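Local atomic coordinates of putative immunoglobulin A1 protease (Bacteroides ovatus, PDB entry 3N6Z), a protein that is of uncertain function but probably acts as, or is related to, a bacterial protease that cleaves immunoglobulin A1. Residues 133-138 with 148-153; 56-61 with 77-82; 316-321 with 329-334; 269-274 with 335-340; 155-160 with 226-231. All coordinates share one frame; numbering follows the deposited sequence.

Contact 1 of 5, residues 133-138 with 148-153; sequences VGFVNA and GIITGY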
# COMPACT_ATOMS: atom_id res chain seq x y z
N VAL A 133 11.38 0.13 -2.03
CA VAL A 133 11.51 -0.66 -0.80
C VAL A 133 10.52 -1.82 -0.81
O VAL A 133 9.38 -1.67 -1.26
CB VAL A 133 11.36 0.21 0.48
CG1 VAL A 133 9.93 0.76 0.66
CG2 VAL A 133 11.81 -0.54 1.73
N GLY A 134 10.94 -2.95 -0.25
CA GLY A 134 10.05 -4.05 0.06
C GLY A 134 9.91 -4.25 1.54
O GLY A 134 10.88 -4.06 2.28
N PHE A 135 8.70 -4.59 1.96
CA PHE A 135 8.44 -5.02 3.34
C PHE A 135 8.17 -6.52 3.33
O PHE A 135 7.21 -6.98 2.71
CB PHE A 135 7.23 -4.28 3.95
CG PHE A 135 7.50 -2.86 4.26
CD1 PHE A 135 7.49 -1.89 3.27
CD2 PHE A 135 7.72 -2.46 5.58
CE1 PHE A 135 7.71 -0.57 3.58
CE2 PHE A 135 7.98 -1.15 5.88
CZ PHE A 135 7.97 -0.19 4.90
N VAL A 136 9.04 -7.29 3.97
CA VAL A 136 8.92 -8.75 4.03
C VAL A 136 8.44 -9.18 5.41
O VAL A 136 9.01 -8.79 6.42
CB VAL A 136 10.26 -9.43 3.68
CG1 VAL A 136 10.21 -10.94 3.96
CG2 VAL A 136 10.68 -9.10 2.24
N ASN A 137 7.35 -9.95 5.44
CA ASN A 137 6.79 -10.47 6.70
C ASN A 137 6.45 -9.36 7.68
O ASN A 137 6.78 -9.41 8.87
CB ASN A 137 7.71 -11.49 7.41
CG ASN A 137 7.00 -12.19 8.57
OD1 ASN A 137 5.83 -12.60 8.44
ND2 ASN A 137 7.65 -12.24 9.74
N ALA A 138 5.80 -8.31 7.17
CA ALA A 138 5.26 -7.26 8.00
C ALA A 138 3.98 -7.76 8.66
O ALA A 138 3.26 -8.60 8.12
CB ALA A 138 4.98 -6.00 7.18
N GLY A 148 -2.83 0.06 5.97
CA GLY A 148 -2.02 -0.79 5.12
C GLY A 148 -0.62 -0.90 5.69
O GLY A 148 -0.28 -0.21 6.64
N ILE A 149 0.21 -1.79 5.13
CA ILE A 149 1.55 -1.99 5.69
C ILE A 149 2.40 -0.75 5.56
O ILE A 149 3.03 -0.33 6.52
CB ILE A 149 2.26 -3.23 5.05
CG1 ILE A 149 1.67 -4.50 5.67
CG2 ILE A 149 3.79 -3.20 5.25
CD1 ILE A 149 1.86 -5.78 4.84
N ILE A 150 2.45 -0.15 4.37
CA ILE A 150 3.31 1.00 4.17
C ILE A 150 2.73 2.27 4.79
O ILE A 150 3.45 3.03 5.45
CB ILE A 150 3.66 1.20 2.67
CG1 ILE A 150 4.30 -0.10 2.11
CG2 ILE A 150 4.60 2.41 2.48
CD1 ILE A 150 4.97 -0.02 0.72
N THR A 151 1.42 2.47 4.66
CA THR A 151 0.80 3.66 5.24
C THR A 151 -0.67 3.45 5.48
O THR A 151 -1.31 2.60 4.84
CB THR A 151 1.08 4.90 4.36
OG1 THR A 151 0.82 6.09 5.08
CG2 THR A 151 0.24 4.84 3.07
N GLY A 152 -1.22 4.27 6.37
CA GLY A 152 -2.67 4.35 6.57
C GLY A 152 -3.28 5.14 5.44
O GLY A 152 -3.99 4.56 4.63
N TYR A 153 -2.98 6.44 5.37
CA TYR A 153 -3.32 7.29 4.23
C TYR A 153 -2.11 7.49 3.36
O TYR A 153 -1.01 7.78 3.85
CB TYR A 153 -3.82 8.67 4.68
CG TYR A 153 -5.28 8.74 4.92
CD1 TYR A 153 -5.87 8.11 5.99
CD2 TYR A 153 -6.09 9.38 3.99
CE1 TYR A 153 -7.28 8.16 6.16
CE2 TYR A 153 -7.44 9.45 4.14
CZ TYR A 153 -8.04 8.85 5.20
OH TYR A 153 -9.43 8.91 5.28
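Phe135 and Ala138 meet Ile149 and Ile150 through carbon atoms alone, in the interior of the protein. The CG2 branch of Ile149 is the shared piece: it lies 3.6 Å from Ala138 CB and 3.8 Å from Phe135 CB, filling the inside of the corner that the chain turns at Asn137. Ile149 has chi1 at -77°, which leaves CG2 anti to the backbone N and sends it between those two residues. Ile150 lies along the CD1-CE1 side of the ring, its CG1 coming within 3.7 Å of Phe135 CE1 and its CD1 within 4.0 Å of Phe135 CD1. Both isoleucines approach the phenyl ring obliquely. Replacing Phe135 by alanine would probably leave Ile150 CG1 and CD1 without their aromatic partner and open a gap beside Ile149. Farther out, Phe122 meets the ring edge-to-face, Ile109 packs on it, and Thr173 touches both isoleucines. Backbone hydrogen bonds join Phe135 with Tyr172 and Thr174 and Gly134 with His107 and Ile109, fixing strand 133-136 between strands 107-110 and 172-174. Apolar residues from a strand and from the loop after strand 147-148, meeting in the interior, fit the core of a parallel beta-helix.

Contact 2 of 5, residues 56-61 with 77-82; sequences TQIRNM and ADIDMA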
# COMPACT_ATOMS: atom_id res chain seq x y z
N THR A 56 18.14 0.14 14.57
CA THR A 56 18.23 1.18 15.59
C THR A 56 18.16 2.54 14.89
O THR A 56 17.46 3.46 15.33
CB THR A 56 19.52 1.07 16.37
OG1 THR A 56 19.61 -0.22 16.96
CG2 THR A 56 19.60 2.14 17.47
N GLN A 57 18.86 2.66 13.77
CA GLN A 57 18.78 3.87 12.95
C GLN A 57 17.37 4.10 12.38
O GLN A 57 16.90 5.25 12.32
CB GLN A 57 19.87 3.88 11.88
CG GLN A 57 21.29 3.97 12.45
CD GLN A 57 22.38 3.93 11.41
OE1 GLN A 57 22.12 3.84 10.25
NE2 GLN A 57 23.62 3.96 11.86
N ILE A 58 16.69 3.06 11.93
CA ILE A 58 15.35 3.25 11.43
C ILE A 58 14.41 3.77 12.53
O ILE A 58 13.50 4.57 12.25
CB ILE A 58 14.79 1.99 10.69
CG1 ILE A 58 13.93 2.41 9.48
CG2 ILE A 58 14.02 1.08 11.60
CD1 ILE A 58 13.61 1.26 8.54
N ARG A 59 14.67 3.39 13.77
CA ARG A 59 13.92 3.90 14.91
C ARG A 59 14.26 5.35 15.27
O ARG A 59 13.53 5.96 16.03
CB ARG A 59 14.08 2.97 16.11
CG ARG A 59 13.39 1.62 15.86
CD ARG A 59 13.87 0.52 16.78
NE ARG A 59 13.57 0.87 18.16
CZ ARG A 59 14.49 1.02 19.12
NH1 ARG A 59 15.79 0.73 18.90
NH2 ARG A 59 14.11 1.42 20.32
N ASN A 60 15.30 5.91 14.69
CA ASN A 60 15.64 7.33 14.88
C ASN A 60 14.93 8.26 13.89
O ASN A 60 14.99 9.48 14.05
CB ASN A 60 17.16 7.58 14.83
CG ASN A 60 17.90 6.94 16.01
OD1 ASN A 60 17.33 6.81 17.11
ND2 ASN A 60 19.16 6.54 15.79
N MSE A 61 14.23 7.70 12.89
CA MSE A 61 13.55 8.55 11.90
C MSE A 61 12.62 9.54 12.60
O MSE A 61 12.56 10.71 12.23
CB MSE A 61 12.75 7.73 10.90
CG MSE A 61 13.60 6.85 10.00
SE MSE A 61 12.53 5.76 8.82
CE MSE A 61 11.78 7.21 7.74
N ALA A 77 21.15 -0.53 3.42
CA ALA A 77 21.20 -1.98 3.69
C ALA A 77 19.76 -2.46 3.89
O ALA A 77 18.86 -1.67 4.18
CB ALA A 77 22.02 -2.26 4.96
N ASP A 78 19.56 -3.77 3.81
CA ASP A 78 18.32 -4.37 4.30
C ASP A 78 18.25 -4.13 5.81
O ASP A 78 19.28 -4.09 6.48
CB ASP A 78 18.25 -5.88 4.05
CG ASP A 78 18.16 -6.27 2.56
OD1 ASP A 78 17.87 -5.40 1.71
OD2 ASP A 78 18.40 -7.45 2.29
N ILE A 79 17.04 -3.98 6.31
CA ILE A 79 16.79 -3.67 7.71
C ILE A 79 15.89 -4.74 8.29
O ILE A 79 14.77 -4.94 7.81
CB ILE A 79 16.13 -2.29 7.91
CG1 ILE A 79 16.93 -1.22 7.17
CG2 ILE A 79 15.97 -2.00 9.45
CD1 ILE A 79 18.35 -0.94 7.69
N ASP A 80 16.34 -5.44 9.30
CA ASP A 80 15.51 -6.46 9.96
C ASP A 80 15.06 -5.88 11.29
O ASP A 80 15.89 -5.65 12.19
CB ASP A 80 16.27 -7.77 10.13
CG ASP A 80 15.38 -8.90 10.62
OD1 ASP A 80 14.37 -8.63 11.29
OD2 ASP A 80 15.74 -10.07 10.36
N MSE A 81 13.75 -5.65 11.40
CA MSE A 81 13.12 -5.05 12.56
C MSE A 81 12.64 -6.06 13.61
O MSE A 81 11.87 -5.70 14.52
CB MSE A 81 11.99 -4.12 12.12
CG MSE A 81 12.51 -2.90 11.34
SE MSE A 81 11.11 -1.67 10.82
CE MSE A 81 10.80 -0.94 12.61
N ALA A 82 13.13 -7.30 13.55
CA ALA A 82 12.79 -8.29 14.57
C ALA A 82 13.12 -7.77 15.95
O ALA A 82 14.16 -7.15 16.15
CB ALA A 82 13.50 -9.61 14.29
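Ile58 reaches Ile79 and Met81 with two different branches, set by an unusual chi1 of -143°, well away from a staggered position, and an extended chi2 of 167°. Chi1 alone turns the CG2 branch toward Met81; together with the extended chi2 it carries CD1 to Ile79, whose CG2 stands 4.1 Å from Ile58 CD1. Met81, a selenomethionine in this crystal, bends at chi3 (73°) and offers its terminal methyl: Met81 CE lies 3.9 Å from Ile58 CG2, with Met81 SE slightly farther off at 4.1 Å. The two side chains cross at about a right angle, whereas Ile58 and Ile79 meet at a slant. The contact seats the short helix 55-58 against strand 79-80, an outermost strand of a nine-stranded parallel sheet in the beta-helix, near the N-terminal end of the coils. Ile109 from the next strand touches both Ile58 and Met81, and Ile52 touches Ile58 and Ile79, so the apolar cluster continues into neighbouring strands. At the end of the strand, Asp80 OD1 accepts from Ala82 N at 2.9 Å, closing an Asx turn; the same oxygen also has Asn111 as a partner.

Contact 3 of 5, residues 316-321 with 329-334; sequences ASDESS and GVAKSA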
# COMPACT_ATOMS: atom_id res chain seq x y z
N ALA A 316 -17.56 -14.61 -11.71
CA ALA A 316 -17.43 -13.26 -12.25
C ALA A 316 -17.30 -13.29 -13.76
O ALA A 316 -16.56 -14.11 -14.31
CB ALA A 316 -16.17 -12.60 -11.63
N SER A 317 -17.96 -12.35 -14.41
CA SER A 317 -17.93 -12.22 -15.86
C SER A 317 -16.89 -11.20 -16.29
O SER A 317 -16.69 -10.20 -15.61
CB SER A 317 -19.30 -11.80 -16.39
OG SER A 317 -20.28 -12.78 -16.10
N ASP A 318 -16.25 -11.43 -17.42
CA ASP A 318 -15.29 -10.48 -17.96
C ASP A 318 -15.94 -9.14 -18.34
O ASP A 318 -17.02 -9.10 -18.92
CB ASP A 318 -14.59 -11.03 -19.21
CG ASP A 318 -13.62 -12.16 -18.95
OD1 ASP A 318 -13.23 -12.42 -17.79
OD2 ASP A 318 -13.21 -12.78 -19.98
N GLU A 319 -15.25 -8.06 -18.02
CA GLU A 319 -15.67 -6.71 -18.38
C GLU A 319 -14.47 -5.80 -18.33
O GLU A 319 -13.50 -6.07 -17.62
CB GLU A 319 -16.80 -6.23 -17.46
CG GLU A 319 -16.42 -6.35 -15.97
CD GLU A 319 -17.51 -5.94 -15.00
OE1 GLU A 319 -18.65 -5.69 -15.41
OE2 GLU A 319 -17.21 -5.90 -13.79
N SER A 320 -14.51 -4.72 -19.09
CA SER A 320 -13.41 -3.74 -19.14
C SER A 320 -13.82 -2.36 -18.61
O SER A 320 -12.97 -1.47 -18.49
CB SER A 320 -12.85 -3.63 -20.56
OG SER A 320 -13.87 -3.21 -21.44
N SER A 321 -15.11 -2.19 -18.31
CA SER A 321 -15.60 -1.04 -17.57
C SER A 321 -16.63 -1.57 -16.58
O SER A 321 -17.07 -2.73 -16.68
CB SER A 321 -16.20 0.01 -18.50
OG SER A 321 -17.23 -0.56 -19.27
N GLY A 329 -12.76 -6.84 -14.32
CA GLY A 329 -11.69 -7.00 -15.29
C GLY A 329 -11.86 -8.26 -16.16
O GLY A 329 -12.95 -8.80 -16.24
N VAL A 330 -10.78 -8.66 -16.81
CA VAL A 330 -10.78 -9.76 -17.77
C VAL A 330 -9.90 -10.91 -17.27
O VAL A 330 -8.75 -10.69 -16.91
CB VAL A 330 -10.27 -9.25 -19.14
CG1 VAL A 330 -10.06 -10.43 -20.13
CG2 VAL A 330 -11.25 -8.17 -19.69
N ALA A 331 -10.42 -12.12 -17.28
CA ALA A 331 -9.67 -13.27 -16.84
C ALA A 331 -8.50 -13.62 -17.76
O ALA A 331 -8.60 -13.54 -18.99
CB ALA A 331 -10.60 -14.48 -16.65
N LYS A 332 -7.40 -14.04 -17.13
CA LYS A 332 -6.21 -14.53 -17.80
C LYS A 332 -5.65 -15.76 -17.08
O LYS A 332 -5.84 -15.92 -15.87
CB LYS A 332 -5.12 -13.44 -17.83
CG LYS A 332 -5.49 -12.21 -18.68
CD LYS A 332 -5.42 -12.58 -20.17
CE LYS A 332 -6.16 -11.63 -21.08
NZ LYS A 332 -5.92 -12.02 -22.51
N SER A 333 -4.91 -16.59 -17.81
CA SER A 333 -4.19 -17.70 -17.21
C SER A 333 -3.00 -17.18 -16.41
O SER A 333 -2.52 -16.09 -16.66
CB SER A 333 -3.70 -18.71 -18.25
OG SER A 333 -2.70 -18.13 -19.06
N ALA A 334 -2.45 -18.04 -15.56
CA ALA A 334 -1.22 -17.71 -14.83
C ALA A 334 -0.09 -17.37 -15.81
O ALA A 334 0.67 -16.44 -15.57
CB ALA A 334 -0.80 -18.88 -13.89
O HOH W 1 -10.83 -14.04 -20.35
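Asp318 reaches across to residues 329-331 with its carboxylate, while its CB stays 4.1 Å from Gly329 O. With chi1 at -71°, CG lies anti to the carbonyl carbon and the group turns toward the Val330-Ala331 peptide. OD1 of Asp318 then accepts a nearly straight hydrogen bond (167°) from Ala331 N at 2.9 Å. The donor stands well above the carboxylate plane, about 51° out of it. OD2 of Asp318, the other oxygen, takes a bond from a water at 2.7 Å; this water also donates to Ala331 O, so one carboxylate engages both the N-H and, through water, the C=O of the same residue. OD1 has a second partner in the salt bridge to Arg285. The segment 316-321 is thus a loop laid beside the start of strand 330-332, the last strand of the nine-stranded parallel sheet at the C-terminal end of the beta-helix. A backbone bond ties the two further: Glu319 N donates to Gly329 O at 3.0 Å, and Arg285 donates to that carbonyl as well. The carbonyl also receives a CA-H...O contact from Asp318 CA at 3.4 Å. Val330 divides its methyls between the neighbours, CG1 lying beside the Asp318 carboxylate and CG2 lying 3.7 Å from Glu319 O. Glu319 CB leaves its backbone away from 329-334, though CG still passes Gly329 N, and Glu319 OE2 accepts from the backbone N of His328.

Contact 4 of 5, residues 269-274 with 335-340; sequences AAWSNL and EELGNI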
# COMPACT_ATOMS: atom_id res chain seq x y z
N ALA A 269 -3.54 -6.19 -12.10
CA ALA A 269 -4.05 -7.55 -12.08
C ALA A 269 -4.37 -8.06 -10.66
O ALA A 269 -3.61 -7.82 -9.70
CB ALA A 269 -3.04 -8.53 -12.73
N ALA A 270 -5.47 -8.79 -10.55
CA ALA A 270 -5.87 -9.44 -9.31
C ALA A 270 -5.48 -10.91 -9.37
O ALA A 270 -5.86 -11.62 -10.31
CB ALA A 270 -7.40 -9.30 -9.08
N TRP A 271 -4.77 -11.36 -8.36
CA TRP A 271 -4.36 -12.75 -8.24
C TRP A 271 -4.57 -13.27 -6.84
O TRP A 271 -3.94 -14.25 -6.41
CB TRP A 271 -2.91 -12.90 -8.74
CG TRP A 271 -2.50 -14.19 -9.30
CD1 TRP A 271 -3.00 -15.43 -9.02
CD2 TRP A 271 -1.41 -14.39 -10.22
NE1 TRP A 271 -2.32 -16.39 -9.76
CE2 TRP A 271 -1.34 -15.77 -10.49
CE3 TRP A 271 -0.51 -13.53 -10.84
CZ2 TRP A 271 -0.37 -16.32 -11.35
CZ3 TRP A 271 0.44 -14.06 -11.70
CH2 TRP A 271 0.51 -15.45 -11.94
N SER A 272 -5.53 -12.68 -6.12
CA SER A 272 -5.88 -13.04 -4.75
C SER A 272 -7.23 -13.76 -4.70
O SER A 272 -8.16 -13.40 -5.42
CB SER A 272 -6.00 -11.78 -3.89
OG SER A 272 -4.78 -11.09 -3.83
N ASN A 273 -7.37 -14.71 -3.77
CA ASN A 273 -8.68 -15.20 -3.38
C ASN A 273 -9.39 -14.14 -2.53
O ASN A 273 -8.75 -13.50 -1.68
CB ASN A 273 -8.55 -16.50 -2.59
CG ASN A 273 -7.95 -17.63 -3.41
OD1 ASN A 273 -8.23 -17.74 -4.61
ND2 ASN A 273 -7.14 -18.48 -2.78
N LEU A 274 -10.68 -13.93 -2.80
CA LEU A 274 -11.45 -12.81 -2.26
C LEU A 274 -12.68 -13.34 -1.56
O LEU A 274 -13.46 -14.11 -2.15
CB LEU A 274 -11.87 -11.87 -3.39
CG LEU A 274 -10.80 -11.41 -4.38
CD1 LEU A 274 -11.43 -10.48 -5.43
CD2 LEU A 274 -9.69 -10.64 -3.64
N GLU A 335 0.05 -18.16 -16.89
CA GLU A 335 1.13 -17.94 -17.84
C GLU A 335 0.95 -16.59 -18.54
O GLU A 335 1.91 -15.81 -18.67
CB GLU A 335 1.20 -19.06 -18.89
CG GLU A 335 2.37 -18.90 -19.87
CD GLU A 335 2.32 -19.88 -21.06
OE1 GLU A 335 1.51 -20.84 -21.05
OE2 GLU A 335 3.10 -19.67 -22.03
N GLU A 336 -0.28 -16.30 -18.96
CA GLU A 336 -0.57 -15.00 -19.57
C GLU A 336 -0.27 -13.85 -18.62
O GLU A 336 0.29 -12.84 -19.04
CB GLU A 336 -2.01 -14.94 -20.05
CG GLU A 336 -2.24 -15.89 -21.25
CD GLU A 336 -3.69 -16.30 -21.50
OE1 GLU A 336 -4.61 -15.95 -20.71
OE2 GLU A 336 -3.92 -17.01 -22.51
N LEU A 337 -0.71 -13.98 -17.38
CA LEU A 337 -0.47 -12.90 -16.39
C LEU A 337 0.99 -12.65 -16.14
O LEU A 337 1.41 -11.51 -16.01
CB LEU A 337 -1.13 -13.20 -15.06
CG LEU A 337 -2.57 -12.91 -14.91
CD1 LEU A 337 -3.00 -13.22 -13.48
CD2 LEU A 337 -2.93 -11.44 -15.29
N GLY A 338 1.78 -13.72 -16.10
CA GLY A 338 3.23 -13.55 -15.94
C GLY A 338 3.82 -12.70 -17.04
O GLY A 338 4.62 -11.81 -16.77
N ASN A 339 3.42 -12.98 -18.29
CA ASN A 339 3.81 -12.17 -19.47
C ASN A 339 3.40 -10.75 -19.34
O ASN A 339 4.17 -9.82 -19.59
CB ASN A 339 3.12 -12.65 -20.78
CG ASN A 339 3.67 -13.96 -21.32
OD1 ASN A 339 4.73 -14.44 -20.91
ND2 ASN A 339 2.92 -14.56 -22.25
N ILE A 340 2.13 -10.56 -18.97
CA ILE A 340 1.55 -9.24 -18.90
C ILE A 340 2.28 -8.37 -17.86
O ILE A 340 2.65 -7.22 -18.12
CB ILE A 340 0.02 -9.32 -18.60
CG1 ILE A 340 -0.74 -9.89 -19.83
CG2 ILE A 340 -0.54 -7.96 -18.19
CD1 ILE A 340 -2.15 -10.32 -19.50
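A CH-pi contact, with Leu337 of helix 334-344 laid on the indole of Trp271, and a smaller methyl contact to Ala269 together seat this helix against strand 268-270 of the nine-stranded parallel sheet. Leu337 CD1 sits over one face of the tryptophan: it is 3.9 Å from the centroid of the six-membered ring of Trp271 and 21° off the ring normal, displaced toward the rim. Its nearest ring atom is Trp271 CE3, at 3.6 Å. The leucine does not stand upright on the ring but slides along it, for Leu337 CB comes to 3.8 Å from Trp271 CZ3. The other branch is spent on the strand itself, Leu337 CD2 lying 3.9 Å from Ala269 CB. One leucine therefore bridges a small residue of the strand, Ala269, and the large Trp271 just beyond it. Trp271 reaches the helix because chi1 of -152° places CG anti to the backbone N, bringing one indole face under Leu337 CD1. Between the two, Ala270 points away from the helix and packs on Ile286. No hydrogen bond joins the segments; the interface is apolar and buried. Around it, Ala334 and Ile341 of the same helix also touch Trp271, and the ring of Tyr356 meets the indole with their planes at about 60°. Tyr300 and Cys302 on the next strand, 299-302, complete the seat of Leu337, and that strand lies between 268-270 and 330-332, so the helix doubles back across the sheet immediately after its final strand.

Contact 5 of 5, residues 155-160 with 226-231; sequences GLKDKG and RKVGVG. With SO4 (sulfate ion), chain C.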
# COMPACT_ATOMS: atom_id res chain seq x y z
N GLY A 155 -1.24 10.21 0.85
CA GLY A 155 -1.73 11.54 0.61
C GLY A 155 -2.87 11.93 1.55
O GLY A 155 -3.47 11.08 2.21
N LEU A 156 -3.16 13.22 1.57
CA LEU A 156 -4.33 13.75 2.27
C LEU A 156 -5.30 14.30 1.24
O LEU A 156 -4.92 14.69 0.14
CB LEU A 156 -3.91 14.85 3.24
CG LEU A 156 -3.12 14.37 4.46
CD1 LEU A 156 -2.53 15.54 5.22
CD2 LEU A 156 -4.02 13.49 5.32
N LYS A 157 -6.57 14.31 1.59
CA LYS A 157 -7.63 14.65 0.62
C LYS A 157 -7.81 16.17 0.51
O LYS A 157 -7.98 16.86 1.53
CB LYS A 157 -8.95 14.04 1.06
CG LYS A 157 -10.05 14.17 0.03
CD LYS A 157 -11.38 13.65 0.58
CE LYS A 157 -12.01 14.64 1.53
NZ LYS A 157 -13.33 14.18 2.06
N ASP A 158 -7.81 16.68 -0.72
CA ASP A 158 -8.30 18.05 -1.01
C ASP A 158 -7.63 19.12 -0.14
O ASP A 158 -8.32 19.95 0.48
CB ASP A 158 -9.83 18.11 -0.82
CG ASP A 158 -10.60 17.29 -1.84
OD1 ASP A 158 -10.12 17.19 -2.96
OD2 ASP A 158 -11.71 16.82 -1.50
N LYS A 159 -6.31 19.08 -0.09
CA LYS A 159 -5.55 20.13 0.55
C LYS A 159 -5.22 21.20 -0.50
O LYS A 159 -5.37 21.02 -1.71
CB LYS A 159 -4.32 19.55 1.25
CG LYS A 159 -4.66 18.45 2.28
CD LYS A 159 -5.69 18.92 3.33
CE LYS A 159 -5.87 17.95 4.47
NZ LYS A 159 -6.76 18.54 5.53
N GLY A 160 -4.77 22.34 0.00
CA GLY A 160 -4.44 23.46 -0.87
C GLY A 160 -3.02 23.39 -1.38
O GLY A 160 -2.63 24.18 -2.21
N ARG A 226 -9.43 1.79 0.27
CA ARG A 226 -10.39 2.84 0.00
C ARG A 226 -9.72 3.95 -0.82
O ARG A 226 -8.55 4.23 -0.63
CB ARG A 226 -10.89 3.37 1.36
CG ARG A 226 -11.89 4.50 1.33
CD ARG A 226 -12.12 4.99 2.75
NE ARG A 226 -13.08 6.09 2.77
CZ ARG A 226 -13.21 6.95 3.77
NH1 ARG A 226 -12.52 6.78 4.90
NH2 ARG A 226 -14.07 7.96 3.65
N LYS A 227 -10.50 4.59 -1.67
CA LYS A 227 -10.11 5.76 -2.44
C LYS A 227 -11.00 6.95 -2.10
O LYS A 227 -12.24 6.84 -2.21
CB LYS A 227 -10.22 5.45 -3.94
CG LYS A 227 -9.93 6.63 -4.85
CD LYS A 227 -8.48 7.11 -4.78
CE LYS A 227 -8.17 8.24 -5.76
NZ LYS A 227 -9.02 9.45 -5.60
N VAL A 228 -10.37 8.06 -1.75
CA VAL A 228 -11.05 9.32 -1.47
C VAL A 228 -10.61 10.42 -2.42
O VAL A 228 -9.51 10.36 -2.98
CB VAL A 228 -10.88 9.75 0.01
CG1 VAL A 228 -11.42 8.64 0.94
CG2 VAL A 228 -9.45 10.15 0.34
N GLY A 229 -11.48 11.42 -2.58
CA GLY A 229 -11.24 12.53 -3.47
C GLY A 229 -11.32 12.21 -4.96
O GLY A 229 -11.38 11.05 -5.40
N VAL A 230 -11.30 13.29 -5.76
CA VAL A 230 -11.27 13.23 -7.20
C VAL A 230 -9.82 13.37 -7.67
O VAL A 230 -9.11 14.29 -7.22
CB VAL A 230 -12.21 14.32 -7.84
CG1 VAL A 230 -12.02 14.41 -9.33
CG2 VAL A 230 -13.67 13.99 -7.52
N GLY A 231 -9.43 12.49 -8.58
CA GLY A 231 -8.07 12.43 -9.10
C GLY A 231 -7.26 11.38 -8.33
O GLY A 231 -7.50 11.15 -7.14
S SO4 C . -13.84 9.97 6.70
O1 SO4 C . -13.08 10.90 7.53
O2 SO4 C . -15.23 9.91 7.11
O3 SO4 C . -13.78 10.42 5.31
O4 SO4 C . -13.24 8.65 6.86
O HOH W 2 -11.87 15.87 -4.60
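The guanidinium of Arg226 holds a sulfate at its edge and has Val228 against one face, while Val228 itself packs on Lys157 of the loop 155-160. In this parallel beta-helix the contact joins two loops: residues 155-160 follow strand 153-154, while 226-231 begins on the end of strand 224-227 and runs on. Val228 CG1 is 3.3 Å above the guanidinium plane of Arg226, offset toward the rim. With the sulfur at the edge in the guanidinium plane, Arg226 NH1 donates to sulfate O4 at 2.8 Å (166°), and Arg226 NH2 to sulfate O3 at 3.0 Å (151°). The same NH2 also belongs to a salt bridge with Asp258. The ion probably comes from the crystallisation liquor. An alanine in place of Arg226 is likely to leave the sulfate without either bond, Asp258 without its charged mate and the Val228 methyl without the flat group it rests on. Across the contact the touching is aliphatic: the lysine chain runs at about a right angle to Val228, and Lys157 CD comes within 4.0 Å of Val228 CB. A chi1 of -172° puts Lys157 CG anti to the backbone N and lays the chain over Gly229, where a CB would be tight against it. Gly229 N is buried here with no hydrogen-bonding partner. Asp158 adds a link through water: one molecule donates to Asp158 OD1 and accepts from Val230 N. Lys227 ties the loop from within, its NZ hydrogen-bonded to Val228 O at 2.8 Å and Gly231 O at 2.8 Å, above both carbonyl planes.

In the fold
Along the chain the order is contact 2, contact 1, contact 5, and then contact 4, whose long loop encloses contact 3. Contacts 1 to 4 all reach the nine-stranded parallel sheet: contact 2 at its first strand, 79-80, contact 1 at 133-136, contact 4 at 268-270 and contact 3 at the last, 330-332. Contacts 2 and 3 lie on opposite sides of the chain's centre, their centres about 41 Å apart. Contacts 3 and 4 are about 10 Å apart and touch, because strand 330-332 runs straight into helix 334-344. The two ends of the sheet are thus packed by contacts 2 and 3 with 4, contact 1 fills the interior nearer the middle, and contact 5 joins loops outside this sheet, meeting contact 1 where Tyr153 packs near Arg226.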